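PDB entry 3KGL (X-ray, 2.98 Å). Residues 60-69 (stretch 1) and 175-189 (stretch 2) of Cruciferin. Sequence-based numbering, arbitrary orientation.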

ATOM      1  N   PHE A  60     -20.242 -10.777  -2.868  1.00 33.32           N
ATOM      2  CA  PHE A  60     -19.202  -9.786  -3.110  1.00 42.06           C
ATOM      3  C   PHE A  60     -18.038  -9.932  -2.127  1.00 45.73           C
ATOM      4  O   PHE A  60     -18.196 -10.441  -1.010  1.00 22.28           O
ATOM      5  CB  PHE A  60     -19.761  -8.350  -3.145  1.00 53.20           C
ATOM      6  CG  PHE A  60     -20.191  -7.805  -1.796  1.00 43.19           C
ATOM      7  CD1 PHE A  60     -19.259  -7.358  -0.881  1.00 23.58           C
ATOM      8  CD2 PHE A  60     -21.531  -7.698  -1.470  1.00 30.44           C
ATOM      9  CE1 PHE A  60     -19.653  -6.845   0.336  1.00 31.44           C
ATOM     10  CE2 PHE A  60     -21.928  -7.183  -0.254  1.00 19.49           C
ATOM     11  CZ  PHE A  60     -20.992  -6.760   0.648  1.00 28.74           C
ATOM     12  N   PHE A  61     -16.870  -9.476  -2.561  1.00 35.65           N
ATOM     13  CA  PHE A  61     -15.641  -9.678  -1.815  1.00 39.49           C
ATOM     14  C   PHE A  61     -15.001  -8.374  -1.378  1.00 24.78           C
ATOM     15  O   PHE A  61     -15.346  -7.309  -1.884  1.00 31.42           O
ATOM     16  CB  PHE A  61     -14.662 -10.489  -2.658  1.00 43.77           C
ATOM     17  CG  PHE A  61     -15.144 -11.869  -2.944  1.00 45.42           C
ATOM     18  CD1 PHE A  61     -14.725 -12.936  -2.164  1.00 30.27           C
ATOM     19  CD2 PHE A  61     -16.053 -12.097  -3.968  1.00 43.74           C
ATOM     20  CE1 PHE A  61     -15.188 -14.217  -2.413  1.00 67.23           C
ATOM     21  CE2 PHE A  61     -16.523 -13.372  -4.225  1.00 75.92           C
ATOM     22  CZ  PHE A  61     -16.088 -14.440  -3.444  1.00 62.04           C
ATOM     23  N   SER A  62     -14.069  -8.478  -0.431  1.00 36.67           N
ATOM     24  CA  SER A  62     -13.374  -7.321   0.131  1.00 38.21           C
ATOM     25  C   SER A  62     -12.026  -7.083  -0.564  1.00 52.46           C
ATOM     26  O   SER A  62     -11.285  -6.159  -0.222  1.00 25.76           O
ATOM     27  CB  SER A  62     -13.176  -7.508   1.639  1.00 25.61           C
ATOM     28  OG  SER A  62     -12.392  -8.664   1.922  1.00 61.51           O
ATOM     29  N   THR A  63     -11.722  -7.927  -1.543  1.00 43.87           N
ATOM     30  CA  THR A  63     -10.471  -7.842  -2.274  1.00 27.90           C
ATOM     31  C   THR A  63     -10.741  -7.961  -3.757  1.00 20.55           C
ATOM     32  O   THR A  63     -11.821  -8.378  -4.170  1.00 57.59           O
ATOM     33  CB  THR A  63      -9.568  -9.009  -1.933  1.00 38.92           C
ATOM     34  OG1 THR A  63     -10.150 -10.210  -2.460  1.00 24.69           O
ATOM     35  CG2 THR A  63      -9.400  -9.130  -0.433  1.00 16.65           C
ATOM     36  N   ALA A  64      -9.748  -7.610  -4.560  1.00 37.40           N
ATOM     37  CA  ALA A  64      -9.834  -7.823  -5.994  1.00 17.96           C
ATOM     38  C   ALA A  64     -10.038  -9.311  -6.310  1.00 28.51           C
ATOM     39  O   ALA A  64      -9.648 -10.187  -5.551  1.00 18.95           O
ATOM     40  CB  ALA A  64      -8.588  -7.311  -6.658  1.00 49.50           C
ATOM     41  N   LYS A  65     -10.659  -9.585  -7.442  1.00 44.39           N
ATOM     42  CA  LYS A  65     -10.983 -10.942  -7.821  1.00 23.44           C
ATOM     43  C   LYS A  65     -10.692 -11.046  -9.296  1.00 28.09           C
ATOM     44  O   LYS A  65     -11.123 -10.209 -10.086  1.00 35.53           O
ATOM     45  CB  LYS A  65     -12.473 -11.209  -7.569  1.00 56.70           C
ATOM     46  CG  LYS A  65     -12.832 -12.667  -7.324  1.00 31.98           C
ATOM     47  CD  LYS A  65     -14.314 -12.854  -6.964  1.00 42.40           C
ATOM     48  CE  LYS A  65     -15.156 -13.267  -8.172  1.00 84.16           C
ATOM     49  NZ  LYS A  65     -16.138 -14.374  -7.872  1.00 32.85           N
ATOM     50  N   LEU A  66      -9.931 -12.057  -9.673  1.00 23.02           N
ATOM     51  CA  LEU A  66      -9.692 -12.321 -11.082  1.00 34.80           C
ATOM     52  C   LEU A  66     -10.073 -13.774 -11.316  1.00 36.58           C
ATOM     53  O   LEU A  66      -9.470 -14.680 -10.746  1.00 47.21           O
ATOM     54  CB  LEU A  66      -8.228 -12.062 -11.440  1.00 15.65           C
ATOM     55  CG  LEU A  66      -7.929 -11.341 -12.756  1.00 45.33           C
ATOM     56  CD1 LEU A  66      -6.442 -11.412 -13.090  1.00 46.46           C
ATOM     57  CD2 LEU A  66      -8.754 -11.907 -13.893  1.00 31.72           C
ATOM     58  N   SER A  67     -11.102 -13.994 -12.122  1.00 46.90           N
ATOM     59  CA  SER A  67     -11.648 -15.335 -12.298  1.00 57.84           C
ATOM     60  C   SER A  67     -11.264 -15.878 -13.666  1.00 45.24           C
ATOM     61  O   SER A  67     -11.068 -15.106 -14.603  1.00 36.88           O
ATOM     62  CB  SER A  67     -13.180 -15.328 -12.146  1.00 78.33           C
ATOM     63  OG  SER A  67     -13.617 -14.783 -10.903  1.00 38.12           O
ATOM     64  N   PHE A  68     -11.153 -17.203 -13.766  1.00 58.69           N
ATOM     65  CA  PHE A  68     -10.935 -17.894 -15.041  1.00 25.79           C
ATOM     66  C   PHE A  68     -11.912 -19.063 -15.136  1.00 35.16           C
ATOM     67  O   PHE A  68     -12.171 -19.740 -14.144  1.00 41.39           O
ATOM     68  CB  PHE A  68      -9.499 -18.392 -15.131  1.00 26.75           C
ATOM     69  CG  PHE A  68      -9.150 -19.034 -16.445  1.00 40.24           C
ATOM     70  CD1 PHE A  68      -8.737 -18.268 -17.519  1.00 33.18           C
ATOM     71  CD2 PHE A  68      -9.205 -20.413 -16.595  1.00 60.49           C
ATOM     72  CE1 PHE A  68      -8.399 -18.869 -18.721  1.00 58.22           C
ATOM     73  CE2 PHE A  68      -8.878 -21.016 -17.789  1.00 32.96           C
ATOM     74  CZ  PHE A  68      -8.474 -20.243 -18.855  1.00 44.75           C
ATOM     75  N   VAL A  69     -12.481 -19.277 -16.318  1.00 30.66           N
ATOM     76  CA  VAL A  69     -13.385 -20.401 -16.525  1.00 42.71           C
ATOM     77  C   VAL A  69     -12.558 -21.513 -17.143  1.00 43.20           C
ATOM     78  O   VAL A  69     -12.046 -21.365 -18.249  1.00 48.27           O
ATOM     79  CB  VAL A  69     -14.563 -20.037 -17.448  1.00 32.06           C
ATOM     80  CG1 VAL A  69     -15.538 -19.102 -16.747  1.00 23.46           C
ATOM     81  CG2 VAL A  69     -14.045 -19.380 -18.684  1.00 63.40           C
TER
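Stretch 2, residues 175-189: IVSVLDLASHQNQLD

Leu179 is the apolar centre of the contact. Its m, t rotamer brings CD2 over one face of the Phe61 ring, 3.9 Å from Phe61 CD1 and 4.3 Å from the ring centroid, a CH-pi contact; the same CD2 lies 3.6 Å from CG of Lys65, whose aliphatic stem serves here as a hydrocarbon surface. Leucine suits this place because its side chain is long enough to carry one methyl, CD2, over the ring and against the lysine stem.

Leu179 belongs to strand 175-180, which runs antiparallel to strand 65-69, their directions 159° apart and their axes 4.5 Å apart at closest approach. In this register Lys65 faces Leu179, Leu66 faces Val178, Ser67 faces Ser177, Phe68 faces Val176 and Val69 faces Ile175. Leu66 and Val178 exchange two backbone hydrogen bonds, Leu66 N to Val178 O at 3.3 Å and Val178 N to Leu66 O at 3.0 Å; Phe68 and Val176 do likewise, with Phe68 N to Val176 O at 2.6 Å and Val176 N to Phe68 O at 2.7 Å. These two pairs share one face of the sheet, where Leu66 CB packs 3.8 Å from Val178 CG1. On the other face, beyond Lys65 and Leu179, Val69 CG1 touches Ile175 CG1 at 3.8 Å, and between these two pairs Ser67 OG and Ser177 OG share a hydrogen bond of 3.0 Å. Serine here puts a hydroxyl within reach of its opposite number in a pair whose backbone groups do not bond to each other.

The ladder loosens at a weak hydrogen bond from Asp180 N to Ala64 O, 3.3 Å. Stretch 2 then leaves the strand and makes a type I turn from Ser183 to Asn186, returning Asn186 to stretch 1: its CG lies 3.4 Å from Thr63 CG2, its CA 3.1 Å from Ser62 O in a CA-H...O contact. At this polar edge Ser62 OG donates a weak hydrogen bond to Asn186 OD1, 3.3 Å. Asparagine suits the edge because its amide both accepts and donates: Asn186 OD1 also accepts from Leu188 N at 3.1 Å, while Asn186 ND2 donates to Leu181 O at 3.2 Å.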

ATOM      1  N   ILE A 175     -15.296 -22.546 -12.521  1.00 34.46           N
ATOM      2  CA  ILE A 175     -14.594 -21.281 -12.441  1.00 36.55           C
ATOM      3  C   ILE A 175     -13.492 -21.398 -11.381  1.00 63.82           C
ATOM      4  O   ILE A 175     -13.684 -22.018 -10.330  1.00 19.25           O
ATOM      5  CB  ILE A 175     -15.529 -20.055 -12.158  1.00 50.28           C
ATOM      6  CG1 ILE A 175     -16.632 -19.926 -13.210  1.00 49.23           C
ATOM      7  CG2 ILE A 175     -14.729 -18.761 -12.180  1.00 49.69           C
ATOM      8  CD1 ILE A 175     -17.980 -20.431 -12.760  1.00 68.03           C
ATOM      9  N   VAL A 176     -12.336 -20.814 -11.694  1.00 37.55           N
ATOM     10  CA  VAL A 176     -11.195 -20.750 -10.800  1.00 15.28           C
ATOM     11  C   VAL A 176     -10.849 -19.267 -10.551  1.00 43.98           C
ATOM     12  O   VAL A 176     -10.900 -18.463 -11.484  1.00 40.70           O
ATOM     13  CB  VAL A 176     -10.039 -21.548 -11.416  1.00 24.79           C
ATOM     14  CG1 VAL A 176      -8.755 -20.743 -11.462  1.00 35.57           C
ATOM     15  CG2 VAL A 176      -9.873 -22.871 -10.674  1.00 36.26           C
ATOM     16  N   SER A 177     -10.544 -18.902  -9.298  1.00 23.09           N
ATOM     17  CA  SER A 177     -10.443 -17.486  -8.887  1.00 23.03           C
ATOM     18  C   SER A 177      -9.268 -17.190  -7.957  1.00 42.72           C
ATOM     19  O   SER A 177      -9.038 -17.925  -6.999  1.00 48.67           O
ATOM     20  CB  SER A 177     -11.719 -17.028  -8.156  1.00 23.36           C
ATOM     21  OG  SER A 177     -12.851 -16.945  -9.002  1.00 38.60           O
ATOM     22  N   VAL A 178      -8.547 -16.097  -8.213  1.00 29.21           N
ATOM     23  CA  VAL A 178      -7.573 -15.603  -7.239  1.00 34.31           C
ATOM     24  C   VAL A 178      -8.172 -14.441  -6.450  1.00 44.89           C
ATOM     25  O   VAL A 178      -8.902 -13.621  -6.998  1.00 53.66           O
ATOM     26  CB  VAL A 178      -6.236 -15.149  -7.886  1.00 32.75           C
ATOM     27  CG1 VAL A 178      -6.440 -13.913  -8.705  1.00 32.67           C
ATOM     28  CG2 VAL A 178      -5.178 -14.880  -6.808  1.00 17.97           C
ATOM     29  N   LEU A 179      -7.876 -14.386  -5.156  1.00 53.00           N
ATOM     30  CA  LEU A 179      -8.263 -13.246  -4.342  1.00 27.27           C
ATOM     31  C   LEU A 179      -6.988 -12.581  -3.836  1.00 41.35           C
ATOM     32  O   LEU A 179      -6.146 -13.244  -3.233  1.00 66.60           O
ATOM     33  CB  LEU A 179      -9.152 -13.697  -3.187  1.00 14.93           C
ATOM     34  CG  LEU A 179     -10.380 -14.522  -3.586  1.00 26.55           C
ATOM     35  CD1 LEU A 179     -10.908 -15.288  -2.402  1.00 42.81           C
ATOM     36  CD2 LEU A 179     -11.487 -13.671  -4.171  1.00 19.27           C
ATOM     37  N   ASP A 180      -6.847 -11.280  -4.099  1.00 33.09           N
ATOM     38  CA  ASP A 180      -5.634 -10.514  -3.763  1.00 37.52           C
ATOM     39  C   ASP A 180      -5.713  -9.966  -2.344  1.00 25.04           C
ATOM     40  O   ASP A 180      -6.356  -8.951  -2.103  1.00 46.35           O
ATOM     41  CB  ASP A 180      -5.436  -9.367  -4.767  1.00 61.43           C
ATOM     42  CG  ASP A 180      -4.087  -8.669  -4.619  1.00 48.91           C
ATOM     43  OD1 ASP A 180      -3.354  -8.985  -3.659  1.00 31.27           O
ATOM     44  OD2 ASP A 180      -3.773  -7.792  -5.467  1.00 47.76           O
ATOM     45  N   LEU A 181      -5.062 -10.650  -1.412  1.00 30.05           N
ATOM     46  CA  LEU A 181      -5.198 -10.348   0.006  1.00 31.77           C
ATOM     47  C   LEU A 181      -4.294  -9.209   0.435  1.00 44.62           C
ATOM     48  O   LEU A 181      -4.681  -8.370   1.247  1.00 33.80           O
ATOM     49  CB  LEU A 181      -4.906 -11.592   0.843  1.00 13.54           C
ATOM     50  CG  LEU A 181      -6.125 -12.455   1.187  1.00 52.07           C
ATOM     51  CD1 LEU A 181      -7.241 -12.302   0.159  1.00 37.30           C
ATOM     52  CD2 LEU A 181      -5.742 -13.913   1.363  1.00 11.52           C
ATOM     53  N   ALA A 182      -3.089  -9.184  -0.118  1.00 45.62           N
ATOM     54  CA  ALA A 182      -2.111  -8.161   0.209  1.00 16.05           C
ATOM     55  C   ALA A 182      -2.536  -6.781  -0.293  1.00 46.14           C
ATOM     56  O   ALA A 182      -2.323  -5.778   0.391  1.00 37.87           O
ATOM     57  CB  ALA A 182      -0.774  -8.536  -0.362  1.00 45.81           C
ATOM     58  N   SER A 183      -3.147  -6.742  -1.479  1.00 29.20           N
ATOM     59  CA  SER A 183      -3.505  -5.481  -2.146  1.00 19.29           C
ATOM     60  C   SER A 183      -4.047  -4.399  -1.212  1.00 36.81           C
ATOM     61  O   SER A 183      -4.740  -4.677  -0.228  1.00 28.51           O
ATOM     62  CB  SER A 183      -4.489  -5.731  -3.293  1.00 53.20           C
ATOM     63  OG  SER A 183      -4.928  -4.522  -3.884  1.00 49.98           O
ATOM     64  N   HIS A 184      -3.721  -3.150  -1.519  1.00 66.21           N
ATOM     65  CA  HIS A 184      -4.179  -2.062  -0.678  1.00 19.45           C
ATOM     66  C   HIS A 184      -5.708  -1.997  -0.669  1.00 44.82           C
ATOM     67  O   HIS A 184      -6.297  -1.529   0.296  1.00 32.46           O
ATOM     68  CB  HIS A 184      -3.511  -0.721  -1.046  1.00 64.20           C
ATOM     69  CG  HIS A 184      -3.854  -0.197  -2.413  1.00112.72           C
ATOM     70  ND1 HIS A 184      -4.893   0.683  -2.638  1.00119.48           N
ATOM     71  CD2 HIS A 184      -3.265  -0.391  -3.618  1.00112.35           C
ATOM     72  CE1 HIS A 184      -4.945   0.987  -3.923  1.00109.28           C
ATOM     73  NE2 HIS A 184      -3.967   0.351  -4.540  1.00121.05           N
ATOM     74  N   GLN A 185      -6.352  -2.514  -1.714  1.00 17.91           N
ATOM     75  CA  GLN A 185      -7.815  -2.440  -1.831  1.00 50.37           C
ATOM     76  C   GLN A 185      -8.606  -3.253  -0.804  1.00 45.22           C
ATOM     77  O   GLN A 185      -9.769  -2.956  -0.527  1.00 73.02           O
ATOM     78  CB  GLN A 185      -8.250  -2.869  -3.219  1.00 31.53           C
ATOM     79  CG  GLN A 185      -7.187  -2.652  -4.223  1.00 32.21           C
ATOM     80  CD  GLN A 185      -7.582  -3.218  -5.528  1.00 64.88           C
ATOM     81  OE1 GLN A 185      -8.528  -2.732  -6.158  1.00 32.03           O
ATOM     82  NE2 GLN A 185      -6.885  -4.281  -5.951  1.00 41.34           N
ATOM     83  N   ASN A 186      -7.994  -4.300  -0.272  1.00 38.96           N
ATOM     84  CA  ASN A 186      -8.587  -5.037   0.820  1.00 16.72           C
ATOM     85  C   ASN A 186      -8.390  -4.219   2.080  1.00 25.68           C
ATOM     86  O   ASN A 186      -7.271  -4.050   2.549  1.00 35.32           O
ATOM     87  CB  ASN A 186      -7.893  -6.390   0.949  1.00 48.50           C
ATOM     88  CG  ASN A 186      -8.388  -7.202   2.126  1.00 17.78           C
ATOM     89  OD1 ASN A 186      -9.536  -7.103   2.543  1.00 48.98           O
ATOM     90  ND2 ASN A 186      -7.520  -8.020   2.655  1.00 14.93           N
ATOM     91  N   GLN A 187      -9.480  -3.693   2.619  1.00 35.13           N
ATOM     92  CA  GLN A 187      -9.409  -2.803   3.764  1.00 16.17           C
ATOM     93  C   GLN A 187      -9.486  -3.639   5.014  1.00 40.55           C
ATOM     94  O   GLN A 187      -9.383  -3.139   6.133  1.00 27.11           O
ATOM     95  CB  GLN A 187     -10.583  -1.826   3.735  1.00 37.30           C
ATOM     96  CG  GLN A 187     -10.197  -0.396   4.073  1.00 77.92           C
ATOM     97  CD  GLN A 187      -9.316   0.228   3.016  1.00 17.57           C
ATOM     98  OE1 GLN A 187      -8.589  -0.466   2.327  1.00 31.78           O
ATOM     99  NE2 GLN A 187      -9.392   1.536   2.874  1.00 40.78           N
ATOM    100  N   LEU A 188      -9.662  -4.933   4.816  1.00 48.76           N
ATOM    101  CA  LEU A 188      -9.904  -5.816   5.937  1.00 36.40           C
ATOM    102  C   LEU A 188      -8.667  -6.576   6.397  1.00 16.78           C
ATOM    103  O   LEU A 188      -7.903  -6.071   7.210  1.00 43.91           O
ATOM    104  CB  LEU A 188     -11.082  -6.760   5.639  1.00 24.20           C
ATOM    105  CG  LEU A 188     -12.492  -6.297   6.029  1.00 19.89           C
ATOM    106  CD1 LEU A 188     -12.683  -4.829   5.809  1.00 12.45           C
ATOM    107  CD2 LEU A 188     -13.561  -7.096   5.290  1.00 22.09           C
ATOM    108  N   ASP A 189      -8.465  -7.770   5.848  1.00 66.71           N
ATOM    109  CA  ASP A 189      -7.738  -8.839   6.535  1.00 26.70           C
ATOM    110  C   ASP A 189      -6.938  -9.751   5.661  1.00 34.01           C
ATOM    111  O   ASP A 189      -7.177  -9.848   4.463  1.00 65.14           O
ATOM    112  CB  ASP A 189      -8.750  -9.759   7.190  1.00 30.95           C
ATOM    113  CG  ASP A 189      -8.691  -9.686   8.644  1.00 36.21           C
ATOM    114  OD1 ASP A 189      -7.837  -8.919   9.136  1.00 44.00           O
ATOM    115  OD2 ASP A 189      -9.485 -10.385   9.281  1.00 27.57           O
TER